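Local coordinates for uncharacterized protein Sortase B (Clostridium perfringens, PDB 5YFK) that is a class B sortase, a cysteine transpeptidase of the kind that probably anchors proteins to the cell wall, at residues Tyr10-Ser22 and Asn83-Phe95. The protein carries 1 engineered substitution. Numbering follows the deposited sequence.
Sequences YYTDSRDYDNLRS and NFNKEKSFSGSIF
Asp13, in residues 10-22, reaches into the loop 89-92, where its OD1 is gripped from several directions. The backbone N of Ser91 donates from the syn side, tilted 34° out of the carboxylate plane, at 3.0 Å from OD1 of Asp13. Ser91 OG, turned beside its own backbone N (chi1 -70°), takes the anti lone pair of Asp13 OD1 at 3.1 Å. Thr12 OG1 comes in from above the carboxylate plane, 2.8 Å from Asp13 OD1, and Ser89 OG adds a weak bond. Ser89 OG also accepts from Gly92 N in an ST motif, which ties the loop together from within, while a water links Asp13 OD2 to Lys88 O.

Farther along, the side chains of the buried Tyr17 and of Phe84 cross at about a right angle, Tyr17 CE1 lying 3.9 Å from Phe84 CB. Ser93 OG, itself bonded to His82 O, sits at the edge of the Tyr17 ring, in plane. Tyr17 OH accepts a nearly straight bond from Ile94 N (3.0 Å, 166°) and is also hydrogen-bonded to Pro69 O, so it bridges neighbouring strands 67-72 and 94-96. Leu20 CD1 packs 3.6 Å from Phe84 CD2, and Pro69 touches both side chains.

Residues 10-22 are thus fastened to the loop 89-92 and to the start of strand 94-96. Gly92, in the loop they hold, lies close to His113, predicted to be an active-site residue. The cluster of donors around Asp13 OD1 would be expected to stabilise a charged carboxylate.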
ATOM      1  N   TYR A  10      -5.909 -12.700  18.602  1.00 59.67           N
ATOM      2  CA  TYR A  10      -5.749 -13.817  17.627  1.00 58.70           C
ATOM      3  C   TYR A  10      -4.280 -13.989  17.229  1.00 64.99           C
ATOM      4  O   TYR A  10      -3.530 -13.014  17.139  1.00 61.91           O
ATOM      5  CB  TYR A  10      -6.600 -13.557  16.384  1.00 69.16           C
ATOM      6  CG  TYR A  10      -6.964 -14.804  15.619  1.00 70.85           C
ATOM      7  CD1 TYR A  10      -6.260 -15.169  14.473  1.00 84.63           C
ATOM      8  CD2 TYR A  10      -8.034 -15.598  16.017  1.00 70.58           C
ATOM      9  CE1 TYR A  10      -6.589 -16.308  13.766  1.00 75.86           C
ATOM     10  CE2 TYR A  10      -8.370 -16.741  15.318  1.00 77.94           C
ATOM     11  CZ  TYR A  10      -7.643 -17.090  14.195  1.00 81.00           C
ATOM     12  OH  TYR A  10      -7.972 -18.221  13.494  1.00 86.79           O
ATOM     13  N   TYR A  11      -3.881 -15.236  16.992  1.00 47.96           N
ATOM     14  CA  TYR A  11      -2.484 -15.580  16.740  1.00 43.99           C
ATOM     15  C   TYR A  11      -2.381 -16.229  15.366  1.00 50.61           C
ATOM     16  O   TYR A  11      -3.215 -17.048  15.002  1.00 38.94           O
ATOM     17  CB  TYR A  11      -1.969 -16.553  17.814  1.00 46.28           C
ATOM     18  CG  TYR A  11      -0.488 -16.850  17.729  1.00 53.24           C
ATOM     19  CD1 TYR A  11       0.428 -16.105  18.460  1.00 53.70           C
ATOM     20  CD2 TYR A  11       0.002 -17.842  16.878  1.00 48.51           C
ATOM     21  CE1 TYR A  11       1.793 -16.322  18.333  1.00 56.84           C
ATOM     22  CE2 TYR A  11       1.359 -18.101  16.788  1.00 55.23           C
ATOM     23  CZ  TYR A  11       2.251 -17.328  17.509  1.00 55.17           C
ATOM     24  OH  TYR A  11       3.599 -17.581  17.446  1.00 63.28           O
ATOM     25  N   THR A  12      -1.344 -15.892  14.610  1.00 53.67           N
ATOM     26  CA  THR A  12      -1.375 -16.147  13.181  1.00 58.81           C
ATOM     27  C   THR A  12       0.040 -16.179  12.592  1.00 66.28           C
ATOM     28  O   THR A  12       1.006 -16.446  13.316  1.00 72.80           O
ATOM     29  CB  THR A  12      -2.296 -15.123  12.485  1.00 51.74           C
ATOM     30  OG1 THR A  12      -2.647 -15.588  11.176  1.00 67.57           O
ATOM     31  CG2 THR A  12      -1.640 -13.746  12.420  1.00 54.40           C
ATOM     32  N   ASP A  13       0.147 -16.024  11.272  1.00 75.16           N
ATOM     33  CA  ASP A  13       1.330 -16.475  10.520  1.00 90.94           C
ATOM     34  C   ASP A  13       2.485 -15.457  10.519  1.00103.10           C
ATOM     35  O   ASP A  13       3.356 -15.508   9.646  1.00110.45           O
ATOM     36  CB  ASP A  13       0.943 -16.816   9.070  1.00 80.69           C
ATOM     37  CG  ASP A  13      -0.489 -17.333   8.944  1.00 72.07           C
ATOM     38  OD1 ASP A  13      -1.412 -16.496   8.847  1.00 50.49           O
ATOM     39  OD2 ASP A  13      -0.693 -18.567   8.896  1.00 58.56           O
ATOM     40  N   SER A  14       2.590 -14.671  11.591  1.00104.13           N
ATOM     41  CA  SER A  14       3.304 -13.389  11.567  1.00 85.87           C
ATOM     42  C   SER A  14       4.828 -13.564  11.496  1.00 89.55           C
ATOM     43  O   SER A  14       5.540 -12.677  11.024  1.00 93.83           O
ATOM     44  CB  SER A  14       2.931 -12.561  12.810  1.00 81.29           C
ATOM     45  OG  SER A  14       3.277 -11.188  12.670  1.00 70.05           O
ATOM     46  N   ARG A  15       5.324 -14.701  11.971  1.00 94.02           N
ATOM     47  CA  ARG A  15       6.719 -14.807  12.398  1.00104.98           C
ATOM     48  C   ARG A  15       7.680 -14.835  11.208  1.00 97.62           C
ATOM     49  O   ARG A  15       8.748 -14.219  11.248  1.00 91.96           O
ATOM     50  CB  ARG A  15       6.914 -16.061  13.257  1.00121.17           C
ATOM     51  CG  ARG A  15       8.193 -16.060  14.077  1.00127.97           C
ATOM     52  CD  ARG A  15       8.356 -17.362  14.845  1.00132.42           C
ATOM     53  NE  ARG A  15       9.760 -17.722  15.031  1.00140.77           N
ATOM     54  CZ  ARG A  15      10.544 -18.212  14.074  1.00135.36           C
ATOM     55  NH1 ARG A  15      10.080 -18.364  12.840  1.00147.51           N
ATOM     56  NH2 ARG A  15      11.806 -18.524  14.347  1.00117.02           N
ATOM     57  N   ASP A  16       7.317 -15.585  10.170  1.00 82.51           N
ATOM     58  CA  ASP A  16       8.130 -15.667   8.960  1.00 72.23           C
ATOM     59  C   ASP A  16       8.159 -14.307   8.279  1.00 65.40           C
ATOM     60  O   ASP A  16       9.232 -13.772   7.988  1.00 47.36           O
ATOM     61  CB  ASP A  16       7.562 -16.715   7.998  1.00 79.14           C
ATOM     62  CG  ASP A  16       7.326 -18.062   8.668  1.00 76.15           C
ATOM     63  OD1 ASP A  16       6.466 -18.824   8.179  1.00 66.16           O
ATOM     64  OD2 ASP A  16       7.997 -18.359   9.679  1.00 80.83           O
ATOM     65  N   TYR A  17       6.972 -13.721   8.116  1.00 55.82           N
ATOM     66  CA  TYR A  17       6.811 -12.421   7.464  1.00 73.69           C
ATOM     67  C   TYR A  17       7.401 -11.321   8.358  1.00 73.04           C
ATOM     68  O   TYR A  17       7.020 -10.158   8.238  1.00 90.37           O
ATOM     69  CB  TYR A  17       5.314 -12.154   7.179  1.00 66.14           C
ATOM     70  CG  TYR A  17       4.985 -11.463   5.852  1.00 74.02           C
ATOM     71  CD1 TYR A  17       4.383 -12.164   4.799  1.00 66.78           C
ATOM     72  CD2 TYR A  17       5.030 -10.079   5.751  1.00 80.37           C
ATOM     73  CE1 TYR A  17       3.996 -11.516   3.625  1.00 64.79           C
ATOM     74  CE2 TYR A  17       4.622  -9.417   4.600  1.00 78.47           C
ATOM     75  CZ  TYR A  17       4.110 -10.127   3.530  1.00 76.64           C
ATOM     76  OH  TYR A  17       3.738  -9.417   2.381  1.00 30.21           O
ATOM     77  N   ASP A  18       8.358 -11.687   9.218  1.00 68.41           N
ATOM     78  CA  ASP A  18       9.085 -10.710  10.043  1.00 64.22           C
ATOM     79  C   ASP A  18      10.528 -11.115  10.365  1.00 55.35           C
ATOM     80  O   ASP A  18      11.354 -10.274  10.710  1.00 51.92           O
ATOM     81  CB  ASP A  18       8.328 -10.439  11.345  1.00 72.27           C
ATOM     82  CG  ASP A  18       7.202  -9.436  11.166  1.00 77.06           C
ATOM     83  OD1 ASP A  18       7.489  -8.271  10.795  1.00 75.90           O
ATOM     84  OD2 ASP A  18       6.027  -9.829  11.346  1.00 60.51           O
ATOM     85  N   ASN A  19      10.853 -12.386  10.181  1.00 49.85           N
ATOM     86  CA  ASN A  19      12.144 -12.764   9.613  1.00 64.92           C
ATOM     87  C   ASN A  19      12.536 -11.845   8.448  1.00 59.41           C
ATOM     88  O   ASN A  19      13.650 -11.319   8.398  1.00 54.92           O
ATOM     89  CB  ASN A  19      12.079 -14.217   9.131  1.00 76.16           C
ATOM     90  CG  ASN A  19      13.302 -14.627   8.338  1.00 98.51           C
ATOM     91  OD1 ASN A  19      13.391 -14.374   7.136  1.00104.94           O
ATOM     92  ND2 ASN A  19      14.227 -15.317   8.996  1.00108.11           N
ATOM     93  N   LEU A  20      11.598 -11.646   7.526  1.00 48.97           N
ATOM     94  CA  LEU A  20      11.851 -10.895   6.303  1.00 42.48           C
ATOM     95  C   LEU A  20      12.178  -9.438   6.585  1.00 39.02           C
ATOM     96  O   LEU A  20      12.730  -8.751   5.732  1.00 43.53           O
ATOM     97  CB  LEU A  20      10.629 -10.950   5.385  1.00 37.43           C
ATOM     98  CG  LEU A  20      10.255 -12.334   4.868  1.00 39.03           C
ATOM     99  CD1 LEU A  20       8.906 -12.286   4.158  1.00 36.01           C
ATOM    100  CD2 LEU A  20      11.350 -12.851   3.944  1.00 41.39           C
ATOM    101  N   ARG A  21      11.681  -8.930   7.704  1.00 36.06           N
ATOM    102  CA  ARG A  21      11.823  -7.522   8.037  1.00 35.33           C
ATOM    103  C   ARG A  21      13.290  -7.128   8.190  1.00 39.85           C
ATOM    104  O   ARG A  21      13.668  -5.964   8.000  1.00 30.07           O
ATOM    105  CB  ARG A  21      11.082  -7.229   9.331  1.00 48.88           C
ATOM    106  CG  ARG A  21      10.645  -5.786   9.461  1.00 54.18           C
ATOM    107  CD  ARG A  21       9.608  -5.656  10.555  1.00 58.90           C
ATOM    108  NE  ARG A  21       9.771  -4.416  11.303  1.00 71.72           N
ATOM    109  CZ  ARG A  21       9.433  -4.263  12.580  1.00 90.23           C
ATOM    110  NH1 ARG A  21       8.962  -5.290  13.276  1.00 81.22           N
ATOM    111  NH2 ARG A  21       9.596  -3.089  13.173  1.00 93.59           N
ATOM    112  N   SER A  22      14.123  -8.120   8.475  1.00 33.43           N
ATOM    113  CA  SER A  22      15.562  -7.898   8.562  1.00 46.34           C
ATOM    114  C   SER A  22      16.147  -7.753   7.157  1.00 42.28           C
ATOM    115  O   SER A  22      17.193  -7.141   6.975  1.00 45.22           O
ATOM    116  CB  SER A  22      16.229  -9.062   9.299  1.00 50.94           C
ATOM    117  OG  SER A  22      16.339 -10.192   8.448  1.00 44.21           O
ATOM    118  N   ASN A  83       1.245 -16.715   1.781  1.00 25.43           N
ATOM    119  CA  ASN A  83       2.252 -15.855   2.378  1.00 26.93           C
ATOM    120  C   ASN A  83       3.375 -15.593   1.401  1.00 27.43           C
ATOM    121  O   ASN A  83       3.219 -15.834   0.206  1.00 23.77           O
ATOM    122  CB  ASN A  83       2.782 -16.447   3.685  1.00 30.46           C
ATOM    123  CG  ASN A  83       3.641 -17.678   3.474  1.00 34.35           C
ATOM    124  OD1 ASN A  83       3.956 -18.060   2.347  1.00 33.07           O
ATOM    125  ND2 ASN A  83       4.005 -18.319   4.568  1.00 38.97           N
ATOM    126  N   PHE A  84       4.454 -14.977   1.879  1.00 26.36           N
ATOM    127  CA  PHE A  84       5.530 -14.557   0.994  1.00 28.29           C
ATOM    128  C   PHE A  84       6.259 -15.741   0.354  1.00 34.88           C
ATOM    129  O   PHE A  84       6.874 -15.590  -0.708  1.00 31.21           O
ATOM    130  CB  PHE A  84       6.550 -13.715   1.745  1.00 31.15           C
ATOM    131  CG  PHE A  84       7.514 -13.012   0.846  1.00 26.56           C
ATOM    132  CD1 PHE A  84       7.100 -11.943   0.064  1.00 20.07           C
ATOM    133  CD2 PHE A  84       8.826 -13.429   0.757  1.00 20.84           C
ATOM    134  CE1 PHE A  84       7.989 -11.293  -0.766  1.00 27.65           C
ATOM    135  CE2 PHE A  84       9.722 -12.782  -0.079  1.00 26.14           C
ATOM    136  CZ  PHE A  84       9.306 -11.712  -0.840  1.00 23.41           C
ATOM    137  N   ASN A  85       6.294 -16.864   1.072  1.00 37.20           N
ATOM    138  CA  ASN A  85       6.833 -18.129   0.554  1.00 39.99           C
ATOM    139  C   ASN A  85       5.834 -18.895  -0.311  1.00 39.80           C
ATOM    140  O   ASN A  85       6.105 -20.031  -0.703  1.00 42.94           O
ATOM    141  CB  ASN A  85       7.263 -19.043   1.711  1.00 46.38           C
ATOM    142  CG  ASN A  85       8.377 -18.448   2.542  1.00 47.32           C
ATOM    143  OD1 ASN A  85       8.236 -18.267   3.752  1.00 66.53           O
ATOM    144  ND2 ASN A  85       9.485 -18.115   1.894  1.00 54.54           N
ATOM    145  N   LYS A  86       4.642 -18.328  -0.489  1.00 33.17           N
ATOM    146  CA  LYS A  86       3.581 -18.933  -1.288  1.00 32.07           C
ATOM    147  C   LYS A  86       2.931 -20.123  -0.590  1.00 34.58           C
ATOM    148  O   LYS A  86       2.172 -20.872  -1.201  1.00 40.53           O
ATOM    149  CB  LYS A  86       4.110 -19.359  -2.665  1.00 30.68           C
ATOM    150  CG  LYS A  86       4.692 -18.214  -3.470  1.00 31.73           C
ATOM    151  CD  LYS A  86       4.597 -18.447  -4.971  1.00 34.10           C
ATOM    152  CE  LYS A  86       5.660 -17.654  -5.701  1.00 40.02           C
ATOM    153  NZ  LYS A  86       5.712 -17.991  -7.146  1.00 44.28           N
ATOM    154  N   GLU A  87       3.147 -20.231   0.711  1.00 28.22           N
ATOM    155  CA  GLU A  87       2.463 -21.226   1.511  1.00 35.82           C
ATOM    156  C   GLU A  87       1.058 -20.741   1.828  1.00 38.03           C
ATOM    157  O   GLU A  87       0.822 -19.533   1.927  1.00 30.27           O
ATOM    158  CB  GLU A  87       3.258 -21.490   2.794  1.00 40.32           C
ATOM    159  CG  GLU A  87       4.672 -22.013   2.527  1.00 52.18           C
ATOM    160  CD  GLU A  87       5.666 -21.700   3.640  1.00 56.96           C
ATOM    161  OE1 GLU A  87       5.305 -20.987   4.603  1.00 50.29           O
ATOM    162  OE2 GLU A  87       6.841 -22.119   3.519  1.00 57.05           O
ATOM    163  N   LYS A  88       0.116 -21.677   1.877  1.00 31.82           N
ATOM    164  CA  LYS A  88      -1.201 -21.428   2.458  1.00 37.00           C
ATOM    165  C   LYS A  88      -1.085 -20.574   3.710  1.00 33.04           C
ATOM    166  O   LYS A  88      -0.297 -20.870   4.610  1.00 33.00           O
ATOM    167  CB  LYS A  88      -1.883 -22.749   2.825  1.00 46.80           C
ATOM    168  CG  LYS A  88      -2.151 -23.678   1.649  1.00 69.00           C
ATOM    169  CD  LYS A  88      -3.264 -23.162   0.748  1.00 87.47           C
ATOM    170  CE  LYS A  88      -4.571 -22.975   1.506  1.00 91.95           C
ATOM    171  NZ  LYS A  88      -5.034 -24.237   2.144  1.00 90.80           N
ATOM    172  N   SER A  89      -1.920 -19.551   3.808  1.00 32.72           N
ATOM    173  CA  SER A  89      -1.806 -18.617   4.916  1.00 24.91           C
ATOM    174  C   SER A  89      -3.112 -17.890   5.088  1.00 27.39           C
ATOM    175  O   SER A  89      -3.745 -17.490   4.109  1.00 37.05           O
ATOM    176  CB  SER A  89      -0.679 -17.620   4.660  1.00 33.11           C
ATOM    177  OG  SER A  89      -0.763 -16.517   5.552  1.00 31.04           O
ATOM    178  N   PHE A  90      -3.463 -17.629   6.340  1.00 28.20           N
ATOM    179  CA  PHE A  90      -4.636 -16.843   6.656  1.00 30.04           C
ATOM    180  C   PHE A  90      -4.355 -15.356   6.539  1.00 27.85           C
ATOM    181  O   PHE A  90      -5.191 -14.614   6.043  1.00 28.54           O
ATOM    182  CB  PHE A  90      -5.142 -17.205   8.046  1.00 35.81           C
ATOM    183  CG  PHE A  90      -5.651 -18.614   8.127  1.00 47.84           C
ATOM    184  CD1 PHE A  90      -4.766 -19.651   8.390  1.00 62.47           C
ATOM    185  CD2 PHE A  90      -6.880 -18.930   7.556  1.00 50.10           C
ATOM    186  CE1 PHE A  90      -5.173 -20.971   8.291  1.00 59.77           C
ATOM    187  CE2 PHE A  90      -7.291 -20.246   7.441  1.00 59.59           C
ATOM    188  CZ  PHE A  90      -6.438 -21.268   7.818  1.00 63.34           C
ATOM    189  N   SER A  91      -3.160 -14.938   6.944  1.00 25.83           N
ATOM    190  CA  SER A  91      -2.791 -13.529   6.876  1.00 29.08           C
ATOM    191  C   SER A  91      -2.530 -13.101   5.436  1.00 29.80           C
ATOM    192  O   SER A  91      -2.607 -11.919   5.111  1.00 24.30           O
ATOM    193  CB  SER A  91      -1.549 -13.278   7.711  1.00 32.09           C
ATOM    194  OG  SER A  91      -1.865 -13.412   9.075  1.00 41.05           O
ATOM    195  N   GLY A  92      -2.093 -14.046   4.610  1.00 26.04           N
ATOM    196  CA  GLY A  92      -1.674 -13.725   3.242  1.00 23.07           C
ATOM    197  C   GLY A  92      -0.488 -12.769   3.183  1.00 19.00           C
ATOM    198  O   GLY A  92       0.480 -12.885   3.942  1.00 20.42           O
ATOM    199  N   SER A  93      -0.480 -11.951   2.147  1.00 19.12           N
ATOM    200  CA  SER A  93       0.637 -11.065   1.875  1.00 19.28           C
ATOM    201  C   SER A  93       0.098  -9.680   1.555  1.00 15.84           C
ATOM    202  O   SER A  93      -1.104  -9.504   1.295  1.00 18.89           O
ATOM    203  CB  SER A  93       1.489 -11.591   0.714  1.00 22.73           C
ATOM    204  OG  SER A  93       1.938 -12.916   0.963  1.00 24.67           O
ATOM    205  N   ILE A  94       0.984  -8.691   1.580  1.00 13.85           N
ATOM    206  CA  ILE A  94       0.619  -7.379   1.015  1.00 14.10           C
ATOM    207  C   ILE A  94       0.907  -7.414  -0.481  1.00 14.09           C
ATOM    208  O   ILE A  94       1.991  -7.857  -0.900  1.00 17.48           O
ATOM    209  CB  ILE A  94       1.436  -6.262   1.648  1.00 14.47           C
ATOM    210  CG1 ILE A  94       1.354  -6.336   3.174  1.00 13.42           C
ATOM    211  CG2 ILE A  94       0.956  -4.902   1.138  1.00 14.10           C
ATOM    212  CD1 ILE A  94      -0.038  -6.383   3.765  1.00 14.96           C
ATOM    213  N   PHE A  95      -0.103  -7.105  -1.291  1.00 14.28           N
ATOM    214  CA  PHE A  95       0.051  -7.244  -2.744  1.00 16.06           C
ATOM    215  C   PHE A  95      -0.467  -6.081  -3.548  1.00 12.32           C
ATOM    216  O   PHE A  95      -1.459  -5.432  -3.204  1.00 16.40           O
ATOM    217  CB  PHE A  95      -0.551  -8.568  -3.248  1.00 14.05           C
ATOM    218  CG  PHE A  95      -2.028  -8.703  -3.025  1.00 15.40           C
ATOM    219  CD1 PHE A  95      -2.520  -9.236  -1.856  1.00 14.70           C
ATOM    220  CD2 PHE A  95      -2.928  -8.322  -4.005  1.00 14.66           C
ATOM    221  CE1 PHE A  95      -3.886  -9.297  -1.626  1.00 17.27           C
ATOM    222  CE2 PHE A  95      -4.290  -8.460  -3.815  1.00 14.68           C
ATOM    223  CZ  PHE A  95      -4.763  -9.036  -2.657  1.00 17.31           C
TER
HETATM  224  O   HOH W   1       1.010 -20.307   6.727  1.00 34.74           O